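Local coordinates for protein TqaA (PDB 5DLK) that is a fungal nonribosomal peptide synthetase whose condensation-like CT domain probably closes a carrier-bound peptide into a macrocycle, at residues T265-K270 and A414-L419; P418-W423 and N440-G445. All blocks are in the same frame, centred on the assembly; numbering follows the deposited sequence.

Contact 1. Residues T265-K270 and A414-L419; sequences TLWTFK and ARFDPL. With EDO (1,2-ethanediol), chain E.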
loop_
_atom_site.group_PDB
_atom_site.type_symbol
_atom_site.label_atom_id
_atom_site.label_comp_id
_atom_site.label_asym_id
_atom_site.label_seq_id
_atom_site.Cartn_x
_atom_site.Cartn_y
_atom_site.Cartn_z
ATOM N N THR A 265 5.228 -11.125 -14.117
ATOM C CA THR A 265 5.236 -9.751 -13.641
ATOM C C THR A 265 6.485 -9.086 -14.189
ATOM O O THR A 265 7.591 -9.611 -14.011
ATOM C CB THR A 265 5.239 -9.699 -12.116
ATOM O OG1 THR A 265 4.032 -10.288 -11.617
ATOM C CG2 THR A 265 5.369 -8.257 -11.609
ATOM N N LEU A 266 6.311 -7.972 -14.892
ATOM C CA LEU A 266 7.446 -7.190 -15.370
ATOM C C LEU A 266 7.476 -5.822 -14.711
ATOM O O LEU A 266 6.446 -5.128 -14.665
ATOM C CB LEU A 266 7.399 -6.988 -16.891
ATOM C CG LEU A 266 7.425 -8.188 -17.824
ATOM C CD1 LEU A 266 7.483 -7.680 -19.268
ATOM C CD2 LEU A 266 8.637 -9.019 -17.503
ATOM N N TRP A 267 8.654 -5.436 -14.223
ATOM C CA TRP A 267 8.908 -4.065 -13.792
ATOM C C TRP A 267 9.763 -3.347 -14.829
ATOM O O TRP A 267 10.789 -3.875 -15.287
ATOM C CB TRP A 267 9.633 -4.016 -12.446
ATOM C CG TRP A 267 8.809 -4.346 -11.264
ATOM C CD1 TRP A 267 8.531 -5.589 -10.775
ATOM C CD2 TRP A 267 8.166 -3.413 -10.389
ATOM N NE1 TRP A 267 7.749 -5.484 -9.643
ATOM C CE2 TRP A 267 7.510 -4.161 -9.385
ATOM C CE3 TRP A 267 8.076 -2.016 -10.358
ATOM C CZ2 TRP A 267 6.777 -3.559 -8.359
ATOM C CZ3 TRP A 267 7.343 -1.418 -9.343
ATOM C CH2 TRP A 267 6.707 -2.191 -8.349
ATOM N N THR A 268 9.370 -2.131 -15.176
ATOM C CA THR A 268 10.106 -1.360 -16.175
ATOM C C THR A 268 10.351 0.045 -15.631
ATOM O O THR A 268 9.442 0.672 -15.086
ATOM C CB THR A 268 9.344 -1.322 -17.513
ATOM O OG1 THR A 268 9.113 -2.672 -17.956
ATOM C CG2 THR A 268 10.134 -0.549 -18.580
ATOM N N PHE A 269 11.589 0.525 -15.738
ATOM C CA PHE A 269 11.971 1.766 -15.053
ATOM C C PHE A 269 12.488 2.799 -16.032
ATOM O O PHE A 269 13.182 2.457 -16.986
ATOM C CB PHE A 269 13.065 1.493 -13.999
ATOM C CG PHE A 269 12.715 0.415 -13.012
ATOM C CD1 PHE A 269 11.983 0.714 -11.876
ATOM C CD2 PHE A 269 13.133 -0.896 -13.203
ATOM C CE1 PHE A 269 11.658 -0.279 -10.949
ATOM C CE2 PHE A 269 12.810 -1.887 -12.283
ATOM C CZ PHE A 269 12.073 -1.570 -11.154
ATOM N N LYS A 270 12.182 4.065 -15.774
ATOM C CA LYS A 270 12.758 5.173 -16.540
ATOM C C LYS A 270 13.011 6.339 -15.594
ATOM O O LYS A 270 12.091 6.842 -14.950
ATOM C CB LYS A 270 11.837 5.592 -17.691
ATOM C CG LYS A 270 12.357 6.745 -18.572
ATOM C CD LYS A 270 13.739 6.433 -19.117
ATOM C CE LYS A 270 13.991 7.093 -20.475
ATOM N NZ LYS A 270 14.214 8.542 -20.365
ATOM N N ALA A 414 10.776 -8.643 -1.508
ATOM C CA ALA A 414 9.381 -8.282 -1.785
ATOM C C ALA A 414 8.773 -9.085 -2.945
ATOM O O ALA A 414 9.443 -9.381 -3.940
ATOM C CB ALA A 414 9.284 -6.782 -2.064
ATOM N N ARG A 415 7.503 -9.448 -2.786
ATOM C CA ARG A 415 6.704 -10.092 -3.823
ATOM C C ARG A 415 5.517 -9.174 -4.128
ATOM O O ARG A 415 4.964 -8.555 -3.212
ATOM C CB ARG A 415 6.173 -11.456 -3.377
ATOM C CG ARG A 415 7.243 -12.425 -2.849
ATOM C CD ARG A 415 8.365 -12.591 -3.844
ATOM N NE ARG A 415 7.938 -13.248 -5.073
ATOM C CZ ARG A 415 8.761 -13.498 -6.087
ATOM N NH1 ARG A 415 10.039 -13.164 -5.992
ATOM N NH2 ARG A 415 8.314 -14.081 -7.192
ATOM N N PHE A 416 5.138 -9.118 -5.399
ATOM C CA PHE A 416 3.965 -8.347 -5.842
ATOM C C PHE A 416 3.661 -8.754 -7.267
ATOM O O PHE A 416 4.501 -8.598 -8.143
ATOM C CB PHE A 416 4.216 -6.839 -5.762
ATOM C CG PHE A 416 3.074 -6.006 -6.306
ATOM C CD1 PHE A 416 1.859 -5.973 -5.649
ATOM C CD2 PHE A 416 3.224 -5.276 -7.486
ATOM C CE1 PHE A 416 0.784 -5.200 -6.139
ATOM C CE2 PHE A 416 2.160 -4.496 -7.982
ATOM C CZ PHE A 416 0.946 -4.465 -7.309
ATOM N N ASP A 417 2.459 -9.264 -7.509
ATOM C CA ASP A 417 2.110 -9.754 -8.842
ATOM C C ASP A 417 0.749 -9.241 -9.293
ATOM O O ASP A 417 -0.275 -9.772 -8.889
ATOM C CB ASP A 417 2.128 -11.280 -8.860
ATOM C CG ASP A 417 3.514 -11.831 -8.625
ATOM O OD1 ASP A 417 4.348 -11.713 -9.537
ATOM O OD2 ASP A 417 3.748 -12.349 -7.526
ATOM N N PRO A 418 0.748 -8.200 -10.138
ATOM C CA PRO A 418 -0.496 -7.612 -10.654
ATOM C C PRO A 418 -1.397 -8.636 -11.333
ATOM O O PRO A 418 -0.917 -9.664 -11.815
ATOM C CB PRO A 418 -0.003 -6.582 -11.693
ATOM C CG PRO A 418 1.379 -6.243 -11.286
ATOM C CD PRO A 418 1.948 -7.514 -10.643
ATOM N N LEU A 419 -2.688 -8.333 -11.401
ATOM C CA LEU A 419 -3.616 -9.164 -12.144
ATOM C C LEU A 419 -3.760 -8.606 -13.575
ATOM O O LEU A 419 -2.821 -8.700 -14.365
ATOM C CB LEU A 419 -4.949 -9.247 -11.405
ATOM C CG LEU A 419 -4.767 -9.728 -9.951
ATOM C CD1 LEU A 419 -6.104 -9.858 -9.211
ATOM C CD2 LEU A 419 -3.981 -11.046 -9.927
HETATM C C1 EDO E . 7.674 -9.035 -8.610
HETATM O O1 EDO E . 7.080 -7.844 -8.039
HETATM C C2 EDO E . 7.858 -10.170 -7.586
HETATM O O2 EDO E . 6.598 -10.740 -7.172
HETATM O O HOH W 1 1.547 -10.550 -12.693
#
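T265 and D417 form a polar surface contact where the start of strand 265-272 meets the loop leaving strand 407-415. T265 OG1 donates to the anti lone pair of D417 OD1 over a short 2.5 Å. With chi1 of -63°, T265 OG1 stands beside the backbone N and anti to the carbonyl carbon, and T265 CG2 packs 3.6 Å from P418 CD. A water donates to both T265 OG1 and P418 O, tying the threonine hydroxyl to the backbone one residue past D417. Further along the strand, the side chains of W267 and F416 cross at about a right angle, W267 CZ2 lying 4.0 Å from F416 CD2. At the edge of the W267 ring, a molecule of ethanediol, probably from the crystallisation liquor, joins the segments: W267 NE1 donates to its O1 at 2.9 Å in a nearly straight bond (170°), O1 in turn donates to F416 O at 2.7 Å, and F416 N donates to O2 at 2.8 Å. The guanidinium of R415 lies with one face against O2 and also makes a cation-pi contact with W145. An alanine in place of R415 would probably leave the W145 ring without its cation and the diol without that flat cover. The contact links the outermost strand of the six-stranded sheet, paired with 433-440, to the end of strand 407-415, an outer strand of the five-stranded sheet; D417 makes a backbone hydrogen bond with R64.

Contact 2. Residues P418-W423 and N440-G445; sequences PLDEVW and NSRVLG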
loop_
_atom_site.group_PDB
_atom_site.type_symbol
_atom_site.label_atom_id
_atom_site.label_comp_id
_atom_site.label_asym_id
_atom_site.label_seq_id
_atom_site.Cartn_x
_atom_site.Cartn_y
_atom_site.Cartn_z
ATOM N N PRO A 418 0.748 -8.200 -10.138
ATOM C CA PRO A 418 -0.496 -7.612 -10.654
ATOM C C PRO A 418 -1.397 -8.636 -11.333
ATOM O O PRO A 418 -0.917 -9.664 -11.815
ATOM C CB PRO A 418 -0.003 -6.582 -11.693
ATOM C CG PRO A 418 1.379 -6.243 -11.286
ATOM C CD PRO A 418 1.948 -7.514 -10.643
ATOM N N LEU A 419 -2.688 -8.333 -11.401
ATOM C CA LEU A 419 -3.616 -9.164 -12.144
ATOM C C LEU A 419 -3.760 -8.606 -13.575
ATOM O O LEU A 419 -2.821 -8.700 -14.365
ATOM C CB LEU A 419 -4.949 -9.247 -11.405
ATOM C CG LEU A 419 -4.767 -9.728 -9.951
ATOM C CD1 LEU A 419 -6.104 -9.858 -9.211
ATOM C CD2 LEU A 419 -3.981 -11.046 -9.927
ATOM N N ASP A 420 -4.899 -8.011 -13.918
ATOM C CA ASP A 420 -5.054 -7.505 -15.293
ATOM C C ASP A 420 -4.698 -6.020 -15.419
ATOM O O ASP A 420 -4.594 -5.507 -16.526
ATOM C CB ASP A 420 -6.484 -7.724 -15.794
ATOM C CG ASP A 420 -6.806 -9.193 -16.013
ATOM O OD1 ASP A 420 -5.891 -9.958 -16.397
ATOM O OD2 ASP A 420 -7.977 -9.574 -15.792
ATOM N N GLU A 421 -4.511 -5.342 -14.289
ATOM C CA GLU A 421 -4.247 -3.899 -14.290
ATOM C C GLU A 421 -2.783 -3.518 -14.556
ATOM O O GLU A 421 -1.856 -4.326 -14.384
ATOM C CB GLU A 421 -4.678 -3.293 -12.955
ATOM C CG GLU A 421 -3.696 -3.546 -11.795
ATOM C CD GLU A 421 -3.753 -4.973 -11.248
ATOM O OE1 GLU A 421 -4.737 -5.679 -11.538
ATOM O OE2 GLU A 421 -2.816 -5.365 -10.517
ATOM N N VAL A 422 -2.588 -2.270 -14.976
ATOM C CA VAL A 422 -1.255 -1.706 -15.151
ATOM C C VAL A 422 -1.053 -0.709 -14.015
ATOM O O VAL A 422 -1.937 0.103 -13.742
ATOM C CB VAL A 422 -1.091 -1.006 -16.520
ATOM C CG1 VAL A 422 0.243 -0.241 -16.587
ATOM C CG2 VAL A 422 -1.195 -2.032 -17.634
ATOM N N TRP A 423 0.080 -0.822 -13.322
ATOM C CA TRP A 423 0.486 0.157 -12.321
ATOM C C TRP A 423 1.556 1.088 -12.847
ATOM O O TRP A 423 2.504 0.639 -13.505
ATOM C CB TRP A 423 1.037 -0.551 -11.063
ATOM C CG TRP A 423 0.076 -1.438 -10.388
ATOM C CD1 TRP A 423 -0.241 -2.723 -10.731
ATOM C CD2 TRP A 423 -0.713 -1.123 -9.231
ATOM N NE1 TRP A 423 -1.178 -3.227 -9.845
ATOM C CE2 TRP A 423 -1.490 -2.257 -8.931
ATOM C CE3 TRP A 423 -0.853 0.018 -8.437
ATOM C CZ2 TRP A 423 -2.385 -2.295 -7.849
ATOM C CZ3 TRP A 423 -1.728 -0.024 -7.356
ATOM C CH2 TRP A 423 -2.489 -1.164 -7.079
ATOM N N ASN A 440 1.650 -7.488 -15.669
ATOM C CA ASN A 440 1.898 -8.808 -16.238
ATOM C C ASN A 440 2.245 -8.713 -17.727
ATOM O O ASN A 440 1.668 -7.908 -18.451
ATOM C CB ASN A 440 0.683 -9.693 -16.022
ATOM C CG ASN A 440 0.963 -11.131 -16.380
ATOM O OD1 ASN A 440 0.899 -11.497 -17.538
ATOM N ND2 ASN A 440 1.300 -11.937 -15.390
ATOM N N SER A 441 3.172 -9.556 -18.191
ATOM C CA SER A 441 3.682 -9.465 -19.548
ATOM C C SER A 441 2.602 -9.773 -20.578
ATOM O O SER A 441 2.735 -9.409 -21.748
ATOM C CB SER A 441 4.869 -10.424 -19.739
ATOM O OG SER A 441 4.465 -11.734 -19.390
ATOM N N ARG A 442 1.544 -10.456 -20.152
ATOM C CA ARG A 442 0.424 -10.734 -21.047
ATOM C C ARG A 442 -0.393 -9.466 -21.283
ATOM O O ARG A 442 -0.993 -9.296 -22.335
ATOM C CB ARG A 442 -0.505 -11.804 -20.486
ATOM C CG ARG A 442 0.056 -13.210 -20.380
ATOM C CD ARG A 442 -0.857 -13.985 -19.434
ATOM N NE ARG A 442 -1.628 -13.016 -18.652
ATOM C CZ ARG A 442 -2.524 -13.310 -17.717
ATOM N NH1 ARG A 442 -2.784 -14.577 -17.412
ATOM N NH2 ARG A 442 -3.158 -12.319 -17.088
ATOM N N VAL A 443 -0.434 -8.605 -20.271
ATOM C CA VAL A 443 -1.203 -7.365 -20.335
ATOM C C VAL A 443 -0.413 -6.300 -21.062
ATOM O O VAL A 443 -0.914 -5.622 -21.953
ATOM C CB VAL A 443 -1.569 -6.876 -18.920
ATOM C CG1 VAL A 443 -2.265 -5.508 -18.986
ATOM C CG2 VAL A 443 -2.446 -7.897 -18.235
ATOM N N LEU A 444 0.851 -6.183 -20.689
ATOM C CA LEU A 444 1.722 -5.201 -21.286
ATOM C C LEU A 444 3.081 -5.839 -21.541
ATOM O O LEU A 444 3.813 -6.140 -20.597
ATOM C CB LEU A 444 1.815 -3.995 -20.351
ATOM C CG LEU A 444 2.245 -2.640 -20.884
ATOM C CD1 LEU A 444 1.286 -2.085 -21.971
ATOM C CD2 LEU A 444 2.348 -1.677 -19.710
ATOM N N GLY A 445 3.407 -6.080 -22.812
ATOM C CA GLY A 445 4.655 -6.719 -23.172
ATOM C C GLY A 445 5.815 -5.796 -22.878
ATOM O O GLY A 445 5.614 -4.591 -22.711
HETATM O O HOH W 1 1.547 -10.550 -12.693
HETATM O O HOH W 2 -0.989 -6.793 -15.102
#
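V443 overlaps the backbone of D420 and the side chain of V422. Its CG1 lies 3.4 Å from D420 O, and its CG2 rests against the same carbonyl and D420 CA. The two valines slide past each other in opposite directions, with V443 CG1 3.9 Å from V422 CG2. L444 crosses V422 at about a right angle, and its CD2 touches both V422 methyls, CG1 at 4.0 Å. V422 and L444 also touch L452 of helix 446-465 and A439 of strand 433-440. On the exposed side, D420 OD1 and R442 NH2 make a long salt bridge of 3.7 Å, their carboxylate and guanidinium planes 34° apart.

No direct hydrogen bond joins the segments; water does that work. One water donates to L419 O and E421 O and accepts from N440 N at 2.8 Å, while the water bound to P418 O also accepts from N440 ND2. N440 shapes its own turn: with CG anti to the backbone N (chi1 -170°), OD1 accepts from R442 N at 2.9 Å, an Asx turn, and its main-chain O accepts from the N-H groups of both V443 and L444. On the facing segment, E421 OE2 is gripped by L419 N, from above the carboxylate plane, and by W423 NE1 at 2.8 Å, on the anti lone pair; a salt bridge to R64 would probably favour its charged form. The arrangement is that of the open end of a beta hairpin, strands 422-428 and 433-440, where the chain enters one strand, leaves the other and turns through G445, the N-cap, into helix 446-465.

Overall arrangement
The centres of the two contacts lie about 9 Å apart, and P418 and L419 belong to both. Along the chain, 265-270 comes first; 414-419 then overlaps 418-423, and 440-445 follows after the hairpin. Contact 1 joins the edge strand of the six-stranded sheet to the connection coming from the five-stranded sheet; contact 2 lies at the end of the hairpin in the six-stranded sheet and leads to helix 446-465. The edge-to-face rings of F416 and W423, the packing of L266 on S441 and a common water unite them. Together they lie where the chain passes from one sheet of the condensation fold to the other, away from the phosphopantetheine-binding residues.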